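Long-range contacts in myosin-I heavy chain (PDB 5EJY), which is a class VII unconventional myosin, an actin-based motor that acts in the early steps of phagocytosis and in adhesion, represented here by its first MyTH4-FERM tail module: residues L121-W126 with D158-V163; L67-S72 with A82-P87; E448-S453 with V467-E472. All coordinates share one frame; numbering follows the deposited sequence.

How the contacts relate
Contacts 1 and 2 lie in the helical MyTH4 part of the tail module, their centres about 16 Å apart, and they meet directly: Arg124 NH1 lies 2.6 Å from Ser72 O, a probable hydrogen bond, so helix 119-133 is tied to the end of helix 53-70. Contact 3 belongs to the FERM region, its centre about 59 Å from that of contact 1 and on the other side of the chain's centre. Contact 2 is the most buried and is led by aromatic rings. Contact 1 sets a valine on a tryptophan at a partly buried helix start, and contact 3 joins two sheets through aliphatic groups with charged residues at its margin.

Contact 1 of 3, residues L121-W126 with D158-V163; sequences LNIRVW and DVSKSV
Val163 lies against the ring of Trp126, joining the first turn of helix 161-180 to helix 119-133 within the all-helical MyTH4 domain. The two side chains cross obliquely, and CG1 of Val163 sits over one face of the indole in a CH-pi contact, 3.5 Å from the centroid of the five-membered ring and 14° off its normal. Val163 CG1 is anti to its own backbone N (chi1 166°), while the other branch, Val163 CG2, anti to the carbonyl carbon, lies beside Trp126 CD1 and 3.8 Å from Asn122 ND2, the valine and asparagine side chains crossing at about a right angle. One turn of helix before Trp126, Ile123 CG1 lies within 4 Å of both Ser160 OG and Ser162 OG, and Ile123 CG2 lies 3.4 Å from Ser162 OG. An alanine in place of Trp126 would probably leave Val163 CG1 without the ring face it rests on and open a gap between the two helices. Polar groups are joined through water: one accepts from Ser160 N and, weakly, from Asn122 ND2, and another bonds to Ile123 O and Ser162 OG. Ser160 is the N-cap of helix 161-180. Ser160 OG accepts a weak but nearly straight capping bond from Val163 N, 3.5 Å long with an N-H...O angle of 168°.

Contact 2 of 3, residues L67-S72 with A82-P87; sequences LHYMNS and ADFYSP
Tyr69 reaches from the last turn of helix 53-70 across to Phe84 and Pro87 on helix 81-97, in the helical MyTH4 region. Tyr69 CB is 4.2 Å from Pro87 CG, and the same proline carbon lies at the edge of the tyrosine ring, near its plane. The first torsion sets CG of Tyr69 anti to the backbone N (chi1 180°). Beyond it, Tyr69 CD2 has the carbonyl oxygen of Phe84 beside it, in the ring plane at its edge. Tyr69 CE2 makes the closest approach of the ring, 3.6 Å from Phe84 CE2 and as near to Phe84 CZ. Tyr69 CZ and OH stay near the same two phenylalanine atoms, CE2 and CZ. The rings meet obliquely, centroids 5.2 Å apart and planes at 54°. At the tip, Tyr69 OH is hydrogen-bonded to Glu127 of helix 119-133, while Arg124 of that helix makes a cation-pi contact with the tyrosine ring. Phe84 is met by Ser72 as well, whose OG lies 3.4 Å from Phe84 CE1. Ser72 OG donates to Tyr69 O at 3.0 Å and accepts from a water that also donates to Phe84 O. Carbon packs on carbon between the helices, while Ser72 OG, Phe84 O and Tyr69 OH find polar partners in a water and in helix 119-133. The guanidinium of Arg124, close to the end of helix 53-70, would probably help to balance the partial negative charge of the carbonyls there.

Contact 3 of 3, residues E448-S453 with V467-E472; sequences ESVKYS and VSIILE
Two antiparallel sheets of the C-terminal FERM lobe, consistent with the PH-like fold of F3, meet where edge strand 445-450 passes the end of strand 466-470, the touching parts running 97° apart. Val450 carries the contact, its branches dividing the work. Val450 CG1, anti to the backbone N (chi1 178°), approaches Ile469 CG2 at 3.6 Å and also lies beside Ile470 O. Val450 CG2 instead packs on Leu471 CD2, also at 3.6 Å, and in both pairs the side chains meet at a slant. Leu471 CD2 further has Glu448 OE2 4.1 Å away. Two waters join the segments: one links the carboxylate oxygen OE2 of Glu448 to Glu472 N, both at 2.7 Å from it, and the other accepts from Lys451 N while donating to Ile470 O. Toward solvent, the aliphatic end of Lys451 passes Glu472, and Lys451 CE lies 3.2 Å from Glu472 OE1. The charged atoms stand farther apart, Lys451 NZ 4.7 Å from Glu472 OE1, and this oxygen is bonded to Asn454. Glu448 OE1 similarly bonds to Tyr423 OH. In the surrounding fold, Val450 pairs with Ile436 of strand 435-440, Ile469 with Leu477 of strand 476-480, and helix 484-499 is touched by both Tyr452 and Val467.

Contact 1 of 3, residues L121-W126 with D158-V163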
# COMPACT_ATOMS: atom_id res chain seq x y z
N LEU A 121 -12.26 -20.13 -25.22
CA LEU A 121 -10.90 -19.68 -25.47
C LEU A 121 -10.86 -18.16 -25.56
O LEU A 121 -9.95 -17.52 -25.00
CB LEU A 121 -10.34 -20.30 -26.75
CG LEU A 121 -10.19 -21.82 -26.74
CD1 LEU A 121 -9.51 -22.30 -28.01
CD2 LEU A 121 -9.43 -22.29 -25.51
N ASN A 122 -11.84 -17.58 -26.26
CA ASN A 122 -11.93 -16.12 -26.39
C ASN A 122 -12.01 -15.52 -25.00
O ASN A 122 -11.40 -14.49 -24.71
CB ASN A 122 -13.16 -15.74 -27.23
CG ASN A 122 -12.97 -14.44 -28.03
OD1 ASN A 122 -11.91 -14.21 -28.61
ND2 ASN A 122 -14.00 -13.60 -28.07
N ILE A 123 -12.76 -16.18 -24.12
CA ILE A 123 -12.91 -15.74 -22.74
C ILE A 123 -11.57 -15.74 -21.99
O ILE A 123 -11.25 -14.80 -21.27
CB ILE A 123 -13.93 -16.61 -21.99
CG1 ILE A 123 -15.34 -16.29 -22.49
CG2 ILE A 123 -13.84 -16.39 -20.50
CD1 ILE A 123 -16.43 -17.07 -21.78
N ARG A 124 -10.79 -16.80 -22.17
CA ARG A 124 -9.45 -16.88 -21.59
C ARG A 124 -8.52 -15.78 -22.09
O ARG A 124 -7.74 -15.21 -21.31
CB ARG A 124 -8.82 -18.25 -21.86
CG ARG A 124 -9.40 -19.35 -21.00
CD ARG A 124 -9.08 -19.11 -19.54
NE ARG A 124 -9.74 -20.07 -18.66
CZ ARG A 124 -9.40 -21.35 -18.58
NH1 ARG A 124 -8.41 -21.82 -19.33
NH2 ARG A 124 -10.05 -22.16 -17.75
N VAL A 125 -8.56 -15.50 -23.39
CA VAL A 125 -7.70 -14.46 -23.94
C VAL A 125 -8.09 -13.11 -23.35
O VAL A 125 -7.23 -12.30 -23.04
CB VAL A 125 -7.74 -14.35 -25.48
CG1 VAL A 125 -6.77 -13.26 -25.95
CG2 VAL A 125 -7.39 -15.68 -26.12
N TRP A 126 -9.39 -12.87 -23.19
CA TRP A 126 -9.84 -11.59 -22.64
C TRP A 126 -9.50 -11.43 -21.15
O TRP A 126 -9.26 -10.31 -20.68
CB TRP A 126 -11.32 -11.32 -22.96
CG TRP A 126 -11.47 -10.74 -24.34
CD1 TRP A 126 -11.79 -11.41 -25.50
CD2 TRP A 126 -11.25 -9.38 -24.71
NE1 TRP A 126 -11.81 -10.54 -26.55
CE2 TRP A 126 -11.48 -9.28 -26.10
CE3 TRP A 126 -10.90 -8.23 -24.00
CZ2 TRP A 126 -11.36 -8.08 -26.80
CZ3 TRP A 126 -10.78 -7.03 -24.69
CH2 TRP A 126 -11.02 -6.96 -26.07
N ASP A 158 -22.32 -9.02 -30.32
CA ASP A 158 -21.41 -10.16 -30.19
C ASP A 158 -20.58 -10.11 -28.91
O ASP A 158 -20.75 -9.22 -28.07
CB ASP A 158 -20.48 -10.32 -31.38
CG ASP A 158 -19.95 -11.74 -31.52
OD2 ASP A 158 -19.06 -12.13 -30.73
N VAL A 159 -19.67 -11.06 -28.80
CA VAL A 159 -19.02 -11.44 -27.57
C VAL A 159 -20.00 -11.72 -26.45
O VAL A 159 -20.97 -11.01 -26.24
CB VAL A 159 -17.88 -10.46 -27.13
CG1 VAL A 159 -16.99 -10.14 -28.33
CG2 VAL A 159 -18.42 -9.18 -26.49
N SER A 160 -19.73 -12.81 -25.75
CA SER A 160 -20.45 -13.15 -24.55
C SER A 160 -20.42 -11.99 -23.57
O SER A 160 -19.67 -11.01 -23.75
CB SER A 160 -19.81 -14.38 -23.92
OG SER A 160 -18.39 -14.24 -23.92
N LYS A 161 -21.25 -12.09 -22.54
CA LYS A 161 -21.23 -11.11 -21.47
C LYS A 161 -19.83 -11.07 -20.86
O LYS A 161 -19.33 -10.01 -20.50
CB LYS A 161 -22.25 -11.49 -20.39
CG LYS A 161 -22.20 -10.57 -19.16
CD LYS A 161 -23.13 -11.06 -18.05
CE LYS A 161 -22.81 -10.37 -16.72
NZ LYS A 161 -22.77 -8.89 -16.85
N SER A 162 -19.20 -12.23 -20.75
CA SER A 162 -17.88 -12.35 -20.11
C SER A 162 -16.80 -11.57 -20.84
O SER A 162 -16.02 -10.83 -20.22
CB SER A 162 -17.49 -13.82 -19.96
OG SER A 162 -16.09 -13.96 -19.76
N VAL A 163 -16.74 -11.71 -22.16
CA VAL A 163 -15.81 -10.93 -22.96
C VAL A 163 -16.10 -9.44 -22.85
O VAL A 163 -15.18 -8.64 -22.72
CB VAL A 163 -15.80 -11.36 -24.44
CG1 VAL A 163 -15.10 -10.32 -25.29
CG2 VAL A 163 -15.16 -12.72 -24.59
O HOH W 1 -17.16 -13.82 -27.01
O HOH W 2 -13.31 -12.90 -20.30

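Contact 2 of 3, residues L67-S72 with A82-P87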
# COMPACT_ATOMS: atom_id res chain seq x y z
N LEU A 67 -0.91 -19.65 -25.01
CA LEU A 67 -1.59 -20.87 -25.42
C LEU A 67 -1.89 -21.75 -24.21
O LEU A 67 -2.99 -22.30 -24.09
CB LEU A 67 -0.75 -21.64 -26.43
CG LEU A 67 -0.63 -20.98 -27.80
CD1 LEU A 67 0.32 -21.76 -28.70
CD2 LEU A 67 -1.99 -20.84 -28.42
N HIS A 68 -0.90 -21.90 -23.33
CA HIS A 68 -1.08 -22.73 -22.15
C HIS A 68 -2.22 -22.25 -21.26
O HIS A 68 -3.01 -23.06 -20.76
CB HIS A 68 0.21 -22.79 -21.34
CG HIS A 68 0.18 -23.80 -20.23
ND1 HIS A 68 -0.25 -23.49 -18.96
CD2 HIS A 68 0.51 -25.11 -20.21
CE1 HIS A 68 -0.18 -24.57 -18.20
NE2 HIS A 68 0.28 -25.56 -18.94
N TYR A 69 -2.32 -20.93 -21.05
CA TYR A 69 -3.39 -20.39 -20.20
C TYR A 69 -4.74 -20.56 -20.89
O TYR A 69 -5.73 -20.91 -20.26
CB TYR A 69 -3.16 -18.92 -19.86
CG TYR A 69 -4.26 -18.33 -18.99
CD1 TYR A 69 -5.32 -17.64 -19.56
CD2 TYR A 69 -4.23 -18.47 -17.61
CE1 TYR A 69 -6.34 -17.10 -18.77
CE2 TYR A 69 -5.23 -17.94 -16.82
CZ TYR A 69 -6.28 -17.26 -17.39
OH TYR A 69 -7.27 -16.74 -16.59
N MET A 70 -4.77 -20.29 -22.20
CA MET A 70 -5.99 -20.41 -22.97
C MET A 70 -6.56 -21.83 -22.93
O MET A 70 -7.77 -22.02 -22.88
CB MET A 70 -5.74 -20.01 -24.42
CG MET A 70 -5.52 -18.54 -24.61
SD MET A 70 -5.12 -18.14 -26.30
CE MET A 70 -6.54 -18.84 -27.16
N ASN A 71 -5.66 -22.81 -22.93
CA ASN A 71 -6.03 -24.21 -23.04
C ASN A 71 -6.19 -24.91 -21.69
O ASN A 71 -6.53 -26.09 -21.64
CB ASN A 71 -4.97 -24.96 -23.86
CG ASN A 71 -4.98 -24.57 -25.32
OD1 ASN A 71 -6.02 -24.16 -25.85
ND2 ASN A 71 -3.84 -24.69 -25.98
N SER A 72 -5.95 -24.19 -20.60
CA SER A 72 -5.89 -24.84 -19.29
C SER A 72 -7.27 -25.14 -18.72
O SER A 72 -8.23 -24.42 -18.99
CB SER A 72 -5.03 -24.04 -18.30
OG SER A 72 -5.64 -22.81 -17.98
N ALA A 82 -1.82 -21.31 -7.80
CA ALA A 82 -0.44 -20.97 -8.10
C ALA A 82 -0.02 -21.53 -9.45
O ALA A 82 0.65 -20.86 -10.24
CB ALA A 82 0.48 -21.46 -7.00
N ASP A 83 -0.40 -22.77 -9.71
CA ASP A 83 -0.09 -23.41 -10.98
C ASP A 83 -0.90 -22.77 -12.11
O ASP A 83 -0.36 -22.45 -13.18
CB ASP A 83 -0.39 -24.91 -10.90
CG ASP A 83 -0.03 -25.65 -12.17
OD1 ASP A 83 0.99 -25.31 -12.79
OD2 ASP A 83 -0.78 -26.57 -12.55
N PHE A 84 -2.19 -22.57 -11.87
CA PHE A 84 -3.08 -21.97 -12.86
C PHE A 84 -2.58 -20.61 -13.36
O PHE A 84 -2.72 -20.29 -14.54
CB PHE A 84 -4.47 -21.81 -12.26
CG PHE A 84 -5.48 -21.24 -13.21
CD1 PHE A 84 -6.00 -22.01 -14.23
CD2 PHE A 84 -5.90 -19.92 -13.09
CE1 PHE A 84 -6.93 -21.50 -15.12
CE2 PHE A 84 -6.83 -19.39 -13.97
CZ PHE A 84 -7.35 -20.18 -14.99
N TYR A 85 -2.02 -19.82 -12.46
CA TYR A 85 -1.59 -18.47 -12.82
C TYR A 85 -0.12 -18.36 -13.21
O TYR A 85 0.32 -17.30 -13.65
CB TYR A 85 -1.92 -17.49 -11.69
CG TYR A 85 -3.39 -17.21 -11.61
CD1 TYR A 85 -4.03 -16.49 -12.61
CD2 TYR A 85 -4.15 -17.69 -10.55
CE1 TYR A 85 -5.39 -16.25 -12.55
CE2 TYR A 85 -5.51 -17.45 -10.48
CZ TYR A 85 -6.12 -16.73 -11.48
OH TYR A 85 -7.47 -16.48 -11.42
N SER A 86 0.63 -19.45 -13.06
CA SER A 86 2.05 -19.42 -13.38
C SER A 86 2.38 -18.91 -14.79
O SER A 86 3.31 -18.12 -14.95
CB SER A 86 2.72 -20.78 -13.09
OG SER A 86 2.19 -21.81 -13.90
N PRO A 87 1.63 -19.35 -15.82
CA PRO A 87 1.95 -18.77 -17.13
C PRO A 87 1.65 -17.27 -17.19
O PRO A 87 2.34 -16.54 -17.90
CB PRO A 87 1.03 -19.54 -18.09
CG PRO A 87 -0.09 -20.04 -17.23
CD PRO A 87 0.54 -20.33 -15.89
O HOH W 3 -3.18 -21.92 -16.68

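Contact 3 of 3, residues E448-S453 with V467-E472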
# COMPACT_ATOMS: atom_id res chain seq x y z
N GLU A 448 16.84 18.88 21.50
CA GLU A 448 17.09 19.91 20.50
C GLU A 448 15.92 20.00 19.55
O GLU A 448 15.27 19.00 19.26
CB GLU A 448 18.36 19.57 19.72
CG GLU A 448 18.81 20.64 18.75
CD GLU A 448 20.30 20.53 18.42
OE1 GLU A 448 21.06 20.00 19.26
OE2 GLU A 448 20.69 20.96 17.31
N SER A 449 15.64 21.21 19.07
CA SER A 449 14.61 21.41 18.05
C SER A 449 15.25 21.83 16.74
O SER A 449 15.69 22.98 16.59
CB SER A 449 13.59 22.47 18.49
OG SER A 449 12.69 22.76 17.43
N VAL A 450 15.31 20.90 15.80
CA VAL A 450 15.94 21.15 14.52
C VAL A 450 14.96 21.81 13.56
O VAL A 450 13.79 21.43 13.50
CB VAL A 450 16.51 19.85 13.92
CG1 VAL A 450 17.13 20.10 12.56
CG2 VAL A 450 17.54 19.25 14.88
N LYS A 451 15.43 22.82 12.83
CA LYS A 451 14.54 23.64 12.00
C LYS A 451 14.31 23.10 10.59
O LYS A 451 15.26 22.75 9.90
CB LYS A 451 15.11 25.06 11.87
CG LYS A 451 15.28 25.81 13.19
CD LYS A 451 16.06 27.10 12.93
CE LYS A 451 16.61 27.70 14.22
NZ LYS A 451 15.53 27.98 15.20
N TYR A 452 13.05 23.08 10.15
CA TYR A 452 12.75 22.76 8.75
C TYR A 452 13.43 23.77 7.84
O TYR A 452 13.82 23.44 6.71
CB TYR A 452 11.23 22.77 8.50
CG TYR A 452 10.48 21.68 9.24
CD1 TYR A 452 10.63 20.34 8.90
CD2 TYR A 452 9.62 22.00 10.28
CE1 TYR A 452 9.94 19.34 9.58
CE2 TYR A 452 8.93 21.00 10.96
CZ TYR A 452 9.10 19.67 10.61
OH TYR A 452 8.42 18.69 11.31
N SER A 453 13.57 25.00 8.31
CA SER A 453 14.15 26.06 7.48
C SER A 453 15.63 25.84 7.20
O SER A 453 16.20 26.46 6.30
CB SER A 453 13.92 27.44 8.11
OG SER A 453 14.57 27.54 9.36
N VAL A 467 18.68 9.39 6.96
CA VAL A 467 18.40 10.70 6.41
C VAL A 467 19.39 11.66 7.07
O VAL A 467 19.59 11.62 8.28
CB VAL A 467 16.97 11.18 6.70
CG1 VAL A 467 16.72 12.56 6.09
CG2 VAL A 467 15.94 10.16 6.14
N SER A 468 19.99 12.52 6.27
CA SER A 468 20.96 13.49 6.77
C SER A 468 20.30 14.85 6.99
O SER A 468 19.86 15.50 6.04
CB SER A 468 22.13 13.58 5.80
OG SER A 468 22.90 12.39 5.90
N ILE A 469 20.22 15.24 8.25
CA ILE A 469 19.50 16.43 8.63
C ILE A 469 20.50 17.50 9.05
O ILE A 469 21.44 17.21 9.78
CB ILE A 469 18.55 16.12 9.78
CG1 ILE A 469 17.44 15.17 9.29
CG2 ILE A 469 17.96 17.38 10.37
CD1 ILE A 469 17.10 14.10 10.31
N ILE A 470 20.30 18.73 8.59
CA ILE A 470 21.26 19.79 8.86
C ILE A 470 20.91 20.53 10.14
O ILE A 470 19.77 20.98 10.32
CB ILE A 470 21.34 20.79 7.71
CG1 ILE A 470 21.60 20.08 6.39
CG2 ILE A 470 22.42 21.85 7.97
CD1 ILE A 470 22.97 19.45 6.30
N LEU A 471 21.89 20.63 11.03
CA LEU A 471 21.71 21.37 12.28
C LEU A 471 22.01 22.86 12.10
O LEU A 471 22.51 23.30 11.06
CB LEU A 471 22.56 20.75 13.38
CG LEU A 471 22.38 19.23 13.46
CD1 LEU A 471 23.33 18.58 14.46
CD2 LEU A 471 20.92 18.89 13.78
N GLU A 472 21.68 23.65 13.12
CA GLU A 472 21.83 25.10 13.02
C GLU A 472 23.29 25.52 12.77
O GLU A 472 23.54 26.54 12.12
CB GLU A 472 21.26 25.77 14.28
CG GLU A 472 21.41 27.29 14.31
CD GLU A 472 20.72 28.00 13.15
OE1 GLU A 472 19.55 27.66 12.85
OE2 GLU A 472 21.34 28.89 12.53
O HOH W 4 20.30 22.55 15.14
O HOH W 5 18.51 23.12 12.08